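Long-range contact in conjugal transfer protein-like C-terminal domain-containing protein (PDB 4EC6), which is of unknown function but resembles VirB8 proteins of type IV secretion and probably takes part in Gram-positive conjugative plasmid transfer, this chain being its NTF2-like C-terminal domain: residues S53-L65 against Y107-Y121. Residues are numbered along the deposited sequence; the frame is centred on the assembly and turned at random.
Sequences SQSKIDTFGRYFL and YYGSEQTKKGYSVEY
The Tyr-107 ring has Asp-58 over one face, its CB 3.7 Å from the centroid in a CH-pi contact and its carboxylate stacked with planes 13° apart; the backbone N of Gly-109 lies over the opposite face, and Gln-54 NE2 sits at the edge, its amide turned nearly upright to the ring. The Tyr-121 ring has Leu-65 CD1 over one face, 3.9 Å from the centroid, while Tyr-107 CD1 meets the other. From its edge, Tyr-121 OH donates to Asp-58 O at 2.7 Å, so Asp-58 O accepts two hydrogen bonds, the second from Arg-62 N. Gly-61, without a side chain, lets the hydroxyl approach its backbone. Helix 54-65 lies across the antiparallel sheet of this NTF2-like domain, which resembles VirB8 proteins, here at 61° to strand 117-121. Apolar packing joins the two where Ile-57 CG2 meets Val-119 CG1 at 3.8 Å; Ile-57 also touches Val-140 of strand 131-142. With CG anti to the backbone N (chi1 169°), Asp-58 offers OD1, through its syn lone pair, to Arg-62 NE 2.7 Å away, a salt bridge that probably steadies the stacked carboxylate. Gln-54 NE2 donates to Ser-110 OG at 3.2 Å, close to the amide plane.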
loop_
_atom_site.group_PDB
_atom_site.type_symbol
_atom_site.label_atom_id
_atom_site.label_comp_id
_atom_site.label_asym_id
_atom_site.label_seq_id
_atom_site.Cartn_x
_atom_site.Cartn_y
_atom_site.Cartn_z
ATOM N N SER A 53 5.594 -12.257 -9.705
ATOM C CA SER A 53 5.688 -11.287 -8.544
ATOM C C SER A 53 4.668 -11.449 -7.372
ATOM O O SER A 53 3.477 -11.824 -7.567
ATOM C CB SER A 53 5.668 -9.855 -9.058
ATOM O OG SER A 53 6.520 -9.039 -8.271
ATOM N N GLN A 54 5.187 -11.201 -6.161
ATOM C CA GLN A 54 4.419 -11.084 -4.915
ATOM C C GLN A 54 3.558 -9.824 -5.065
ATOM O O GLN A 54 2.331 -9.816 -4.819
ATOM C CB GLN A 54 5.431 -10.942 -3.763
ATOM C CG GLN A 54 4.876 -11.037 -2.334
ATOM C CD GLN A 54 4.262 -12.414 -1.984
ATOM O OE1 GLN A 54 4.160 -13.307 -2.854
ATOM N NE2 GLN A 54 3.836 -12.584 -0.706
ATOM N N SER A 55 4.220 -8.759 -5.504
ATOM C CA SER A 55 3.602 -7.517 -5.915
ATOM C C SER A 55 2.366 -7.643 -6.775
ATOM O O SER A 55 1.340 -6.974 -6.553
ATOM C CB SER A 55 4.640 -6.724 -6.699
ATOM O OG SER A 55 5.574 -6.245 -5.753
ATOM N N LYS A 56 2.483 -8.465 -7.801
ATOM C CA LYS A 56 1.422 -8.624 -8.744
ATOM C C LYS A 56 0.252 -9.380 -8.171
ATOM O O LYS A 56 -0.861 -8.945 -8.410
ATOM C CB LYS A 56 1.909 -9.254 -10.044
ATOM C CG LYS A 56 2.991 -8.455 -10.759
ATOM C CD LYS A 56 3.062 -8.906 -12.215
ATOM C CE LYS A 56 4.139 -8.150 -12.992
ATOM N NZ LYS A 56 5.365 -8.990 -12.921
ATOM N N ILE A 57 0.459 -10.440 -7.383
ATOM C CA ILE A 57 -0.710 -11.134 -6.789
ATOM C C ILE A 57 -1.433 -10.196 -5.845
ATOM O O ILE A 57 -2.674 -10.112 -5.834
ATOM C CB ILE A 57 -0.404 -12.365 -5.907
ATOM C CG1 ILE A 57 0.940 -13.025 -6.166
ATOM C CG2 ILE A 57 -1.465 -13.425 -6.141
ATOM C CD1 ILE A 57 0.859 -14.238 -7.099
ATOM N N ASP A 58 -0.644 -9.490 -5.040
ATOM C CA ASP A 58 -1.145 -8.522 -4.091
ATOM C C ASP A 58 -2.070 -7.506 -4.746
ATOM O O ASP A 58 -3.204 -7.345 -4.333
ATOM C CB ASP A 58 0.086 -7.881 -3.457
ATOM C CG ASP A 58 -0.195 -6.644 -2.624
ATOM O OD1 ASP A 58 -1.333 -6.094 -2.553
ATOM O OD2 ASP A 58 0.811 -6.212 -2.029
ATOM N N THR A 59 -1.590 -6.845 -5.798
ATOM C CA THR A 59 -2.361 -5.858 -6.537
ATOM C C THR A 59 -3.600 -6.464 -7.158
ATOM O O THR A 59 -4.706 -5.902 -7.061
ATOM C CB THR A 59 -1.481 -5.219 -7.623
ATOM O OG1 THR A 59 -0.501 -4.417 -6.989
ATOM C CG2 THR A 59 -2.261 -4.323 -8.533
ATOM N N PHE A 60 -3.442 -7.608 -7.804
ATOM C CA PHE A 60 -4.607 -8.299 -8.347
ATOM C C PHE A 60 -5.670 -8.507 -7.243
ATOM O O PHE A 60 -6.861 -8.206 -7.423
ATOM C CB PHE A 60 -4.194 -9.633 -8.955
ATOM C CG PHE A 60 -5.336 -10.466 -9.398
ATOM C CD1 PHE A 60 -5.988 -10.216 -10.603
ATOM C CD2 PHE A 60 -5.784 -11.489 -8.622
ATOM C CE1 PHE A 60 -7.070 -10.987 -10.998
ATOM C CE2 PHE A 60 -6.864 -12.267 -9.034
ATOM C CZ PHE A 60 -7.497 -12.029 -10.219
ATOM N N GLY A 61 -5.231 -9.011 -6.098
ATOM C CA GLY A 61 -6.171 -9.270 -5.034
ATOM C C GLY A 61 -6.878 -7.996 -4.604
ATOM O O GLY A 61 -8.076 -8.017 -4.257
ATOM N N ARG A 62 -6.180 -6.866 -4.646
ATOM C CA ARG A 62 -6.824 -5.611 -4.234
ATOM C C ARG A 62 -7.936 -5.241 -5.162
ATOM O O ARG A 62 -8.984 -4.793 -4.721
ATOM C CB ARG A 62 -5.814 -4.476 -4.101
ATOM C CG ARG A 62 -5.039 -4.534 -2.795
ATOM C CD ARG A 62 -3.727 -3.812 -3.002
ATOM N NE ARG A 62 -2.831 -3.918 -1.850
ATOM C CZ ARG A 62 -2.977 -3.182 -0.736
ATOM N NH1 ARG A 62 -3.993 -2.329 -0.619
ATOM N NH2 ARG A 62 -2.144 -3.309 0.260
ATOM N N TYR A 63 -7.688 -5.408 -6.468
ATOM C CA TYR A 63 -8.655 -5.051 -7.477
ATOM C C TYR A 63 -9.892 -5.925 -7.322
ATOM O O TYR A 63 -11.009 -5.399 -7.170
ATOM C CB TYR A 63 -8.056 -5.107 -8.858
ATOM C CG TYR A 63 -7.491 -3.781 -9.306
ATOM C CD1 TYR A 63 -8.303 -2.800 -9.906
ATOM C CD2 TYR A 63 -6.177 -3.484 -9.080
ATOM C CE1 TYR A 63 -7.780 -1.580 -10.295
ATOM C CE2 TYR A 63 -5.647 -2.274 -9.436
ATOM C CZ TYR A 63 -6.431 -1.328 -10.050
ATOM O OH TYR A 63 -5.819 -0.137 -10.397
ATOM N N PHE A 64 -9.685 -7.232 -7.223
ATOM C CA PHE A 64 -10.771 -8.140 -6.893
ATOM C C PHE A 64 -11.525 -7.706 -5.637
ATOM O O PHE A 64 -12.749 -7.738 -5.657
ATOM C CB PHE A 64 -10.269 -9.585 -6.747
ATOM C CG PHE A 64 -11.285 -10.550 -6.148
ATOM C CD1 PHE A 64 -12.386 -10.975 -6.876
ATOM C CD2 PHE A 64 -11.101 -11.065 -4.862
ATOM C CE1 PHE A 64 -13.288 -11.877 -6.342
ATOM C CE2 PHE A 64 -12.007 -11.940 -4.319
ATOM C CZ PHE A 64 -13.105 -12.355 -5.066
ATOM N N LEU A 65 -10.836 -7.333 -4.558
ATOM C CA LEU A 65 -11.565 -6.965 -3.323
ATOM C C LEU A 65 -12.526 -5.762 -3.480
ATOM O O LEU A 65 -13.596 -5.697 -2.884
ATOM C CB LEU A 65 -10.605 -6.744 -2.158
ATOM C CG LEU A 65 -10.025 -8.031 -1.592
ATOM C CD1 LEU A 65 -8.861 -7.797 -0.646
ATOM C CD2 LEU A 65 -11.117 -8.755 -0.858
ATOM N N TYR A 107 -2.265 -5.932 2.372
ATOM C CA TYR A 107 -1.805 -7.259 1.995
ATOM C C TYR A 107 -1.151 -7.962 3.156
ATOM O O TYR A 107 -0.326 -7.373 3.813
ATOM C CB TYR A 107 -0.815 -7.151 0.832
ATOM C CG TYR A 107 -0.326 -8.458 0.310
ATOM C CD1 TYR A 107 -1.216 -9.393 -0.226
ATOM C CD2 TYR A 107 1.024 -8.764 0.322
ATOM C CE1 TYR A 107 -0.754 -10.596 -0.758
ATOM C CE2 TYR A 107 1.509 -9.944 -0.194
ATOM C CZ TYR A 107 0.630 -10.867 -0.733
ATOM O OH TYR A 107 1.099 -12.082 -1.228
ATOM N N TYR A 108 -1.475 -9.233 3.377
ATOM C CA TYR A 108 -0.984 -9.966 4.548
ATOM C C TYR A 108 -0.217 -11.238 4.149
ATOM O O TYR A 108 0.040 -12.115 4.967
ATOM C CB TYR A 108 -2.147 -10.257 5.519
ATOM C CG TYR A 108 -1.752 -10.355 6.994
ATOM C CD1 TYR A 108 -1.014 -9.369 7.598
ATOM C CD2 TYR A 108 -2.135 -11.443 7.781
ATOM C CE1 TYR A 108 -0.634 -9.441 8.918
ATOM C CE2 TYR A 108 -1.782 -11.531 9.128
ATOM C CZ TYR A 108 -1.019 -10.514 9.686
ATOM O OH TYR A 108 -0.633 -10.560 11.019
ATOM N N GLY A 109 0.184 -11.337 2.891
ATOM C CA GLY A 109 1.080 -12.397 2.476
ATOM C C GLY A 109 0.394 -13.554 1.795
ATOM O O GLY A 109 -0.832 -13.679 1.779
ATOM N N SER A 110 1.207 -14.435 1.248
ATOM C CA SER A 110 0.702 -15.567 0.521
ATOM C C SER A 110 1.419 -16.818 0.930
ATOM O O SER A 110 2.409 -16.782 1.615
ATOM C CB SER A 110 0.910 -15.335 -0.968
ATOM O OG SER A 110 2.289 -15.342 -1.185
ATOM N N GLU A 111 0.914 -17.930 0.444
ATOM C CA GLU A 111 1.315 -19.240 0.834
ATOM C C GLU A 111 1.103 -20.013 -0.446
ATOM O O GLU A 111 -0.009 -20.042 -1.014
ATOM C CB GLU A 111 0.368 -19.726 1.932
ATOM C CG GLU A 111 0.862 -20.859 2.784
ATOM C CD GLU A 111 2.128 -20.494 3.544
ATOM O OE1 GLU A 111 2.006 -19.802 4.592
ATOM O OE2 GLU A 111 3.240 -20.903 3.090
ATOM N N GLN A 112 2.173 -20.633 -0.927
ATOM C CA GLN A 112 2.065 -21.402 -2.141
ATOM C C GLN A 112 1.121 -22.615 -1.989
ATOM O O GLN A 112 1.111 -23.263 -0.952
ATOM C CB GLN A 112 3.433 -21.797 -2.627
ATOM C CG GLN A 112 3.416 -22.171 -4.084
ATOM C CD GLN A 112 4.722 -22.756 -4.589
ATOM O OE1 GLN A 112 5.372 -23.585 -3.921
ATOM N NE2 GLN A 112 5.077 -22.377 -5.813
ATOM N N THR A 113 0.290 -22.851 -2.998
ATOM C CA THR A 113 -0.549 -24.039 -3.097
ATOM C C THR A 113 -0.096 -24.833 -4.328
ATOM O O THR A 113 0.826 -24.414 -5.074
ATOM C CB THR A 113 -2.030 -23.688 -3.339
ATOM O OG1 THR A 113 -2.135 -22.898 -4.542
ATOM C CG2 THR A 113 -2.583 -22.909 -2.192
ATOM N N LYS A 114 -0.765 -25.956 -4.562
ATOM C CA LYS A 114 -0.409 -26.837 -5.666
ATOM C C LYS A 114 -0.410 -26.135 -7.016
ATOM O O LYS A 114 0.524 -26.322 -7.785
ATOM C CB LYS A 114 -1.205 -28.141 -5.630
ATOM C CG LYS A 114 -0.525 -29.130 -4.676
ATOM C CD LYS A 114 -1.442 -30.128 -3.979
ATOM C CE LYS A 114 -0.676 -30.821 -2.853
ATOM N NZ LYS A 114 -1.574 -31.592 -1.941
ATOM N N LYS A 115 -1.394 -25.274 -7.282
ATOM C CA LYS A 115 -1.414 -24.573 -8.578
ATOM C C LYS A 115 -1.418 -23.054 -8.476
ATOM O O LYS A 115 -1.451 -22.339 -9.492
ATOM C CB LYS A 115 -2.521 -25.111 -9.506
ATOM C CG LYS A 115 -3.407 -26.159 -8.854
ATOM C CD LYS A 115 -4.207 -25.501 -7.735
ATOM C CE LYS A 115 -4.185 -26.274 -6.430
ATOM N NZ LYS A 115 -4.260 -25.291 -5.314
ATOM N N GLY A 116 -1.351 -22.545 -7.253
ATOM C CA GLY A 116 -1.309 -21.124 -7.116
ATOM C C GLY A 116 -0.826 -20.655 -5.777
ATOM O O GLY A 116 0.220 -21.098 -5.256
ATOM N N TYR A 117 -1.582 -19.704 -5.249
ATOM C CA TYR A 117 -1.248 -19.096 -4.002
ATOM C C TYR A 117 -2.495 -18.858 -3.235
ATOM O O TYR A 117 -3.502 -18.478 -3.806
ATOM C CB TYR A 117 -0.538 -17.783 -4.255
ATOM C CG TYR A 117 0.872 -18.005 -4.674
ATOM C CD1 TYR A 117 1.890 -17.986 -3.733
ATOM C CD2 TYR A 117 1.212 -18.255 -6.018
ATOM C CE1 TYR A 117 3.198 -18.186 -4.104
ATOM C CE2 TYR A 117 2.533 -18.441 -6.401
ATOM C CZ TYR A 117 3.501 -18.414 -5.429
ATOM O OH TYR A 117 4.824 -18.625 -5.732
ATOM N N SER A 118 -2.427 -19.115 -1.941
ATOM C CA SER A 118 -3.432 -18.663 -1.012
ATOM C C SER A 118 -2.986 -17.270 -0.514
ATOM O O SER A 118 -1.865 -17.121 0.006
ATOM C CB SER A 118 -3.516 -19.647 0.148
ATOM O OG SER A 118 -4.436 -19.161 1.093
ATOM N N VAL A 119 -3.834 -16.251 -0.704
ATOM C CA VAL A 119 -3.459 -14.894 -0.290
ATOM C C VAL A 119 -4.293 -14.430 0.895
ATOM O O VAL A 119 -5.457 -14.773 1.022
ATOM C CB VAL A 119 -3.510 -13.857 -1.457
ATOM C CG1 VAL A 119 -2.787 -14.378 -2.663
ATOM C CG2 VAL A 119 -4.925 -13.534 -1.889
ATOM N N GLU A 120 -3.725 -13.620 1.758
ATOM C CA GLU A 120 -4.515 -13.016 2.842
ATOM C C GLU A 120 -4.399 -11.525 2.847
ATOM O O GLU A 120 -3.346 -10.984 2.495
ATOM C CB GLU A 120 -4.028 -13.514 4.185
ATOM C CG GLU A 120 -3.964 -15.027 4.264
ATOM C CD GLU A 120 -3.469 -15.518 5.604
ATOM O OE1 GLU A 120 -3.035 -14.712 6.428
ATOM O OE2 GLU A 120 -3.499 -16.725 5.846
ATOM N N TYR A 121 -5.483 -10.863 3.266
ATOM C CA TYR A 121 -5.491 -9.428 3.535
ATOM C C TYR A 121 -6.111 -9.125 4.890
ATOM O O TYR A 121 -7.023 -9.822 5.353
ATOM C CB TYR A 121 -6.249 -8.673 2.454
ATOM C CG TYR A 121 -5.722 -8.861 1.045
ATOM C CD1 TYR A 121 -5.071 -7.817 0.379
ATOM C CD2 TYR A 121 -5.878 -10.067 0.368
ATOM C CE1 TYR A 121 -4.561 -7.971 -0.896
ATOM C CE2 TYR A 121 -5.392 -10.235 -0.924
ATOM C CZ TYR A 121 -4.732 -9.170 -1.543
ATOM O OH TYR A 121 -4.239 -9.339 -2.799
#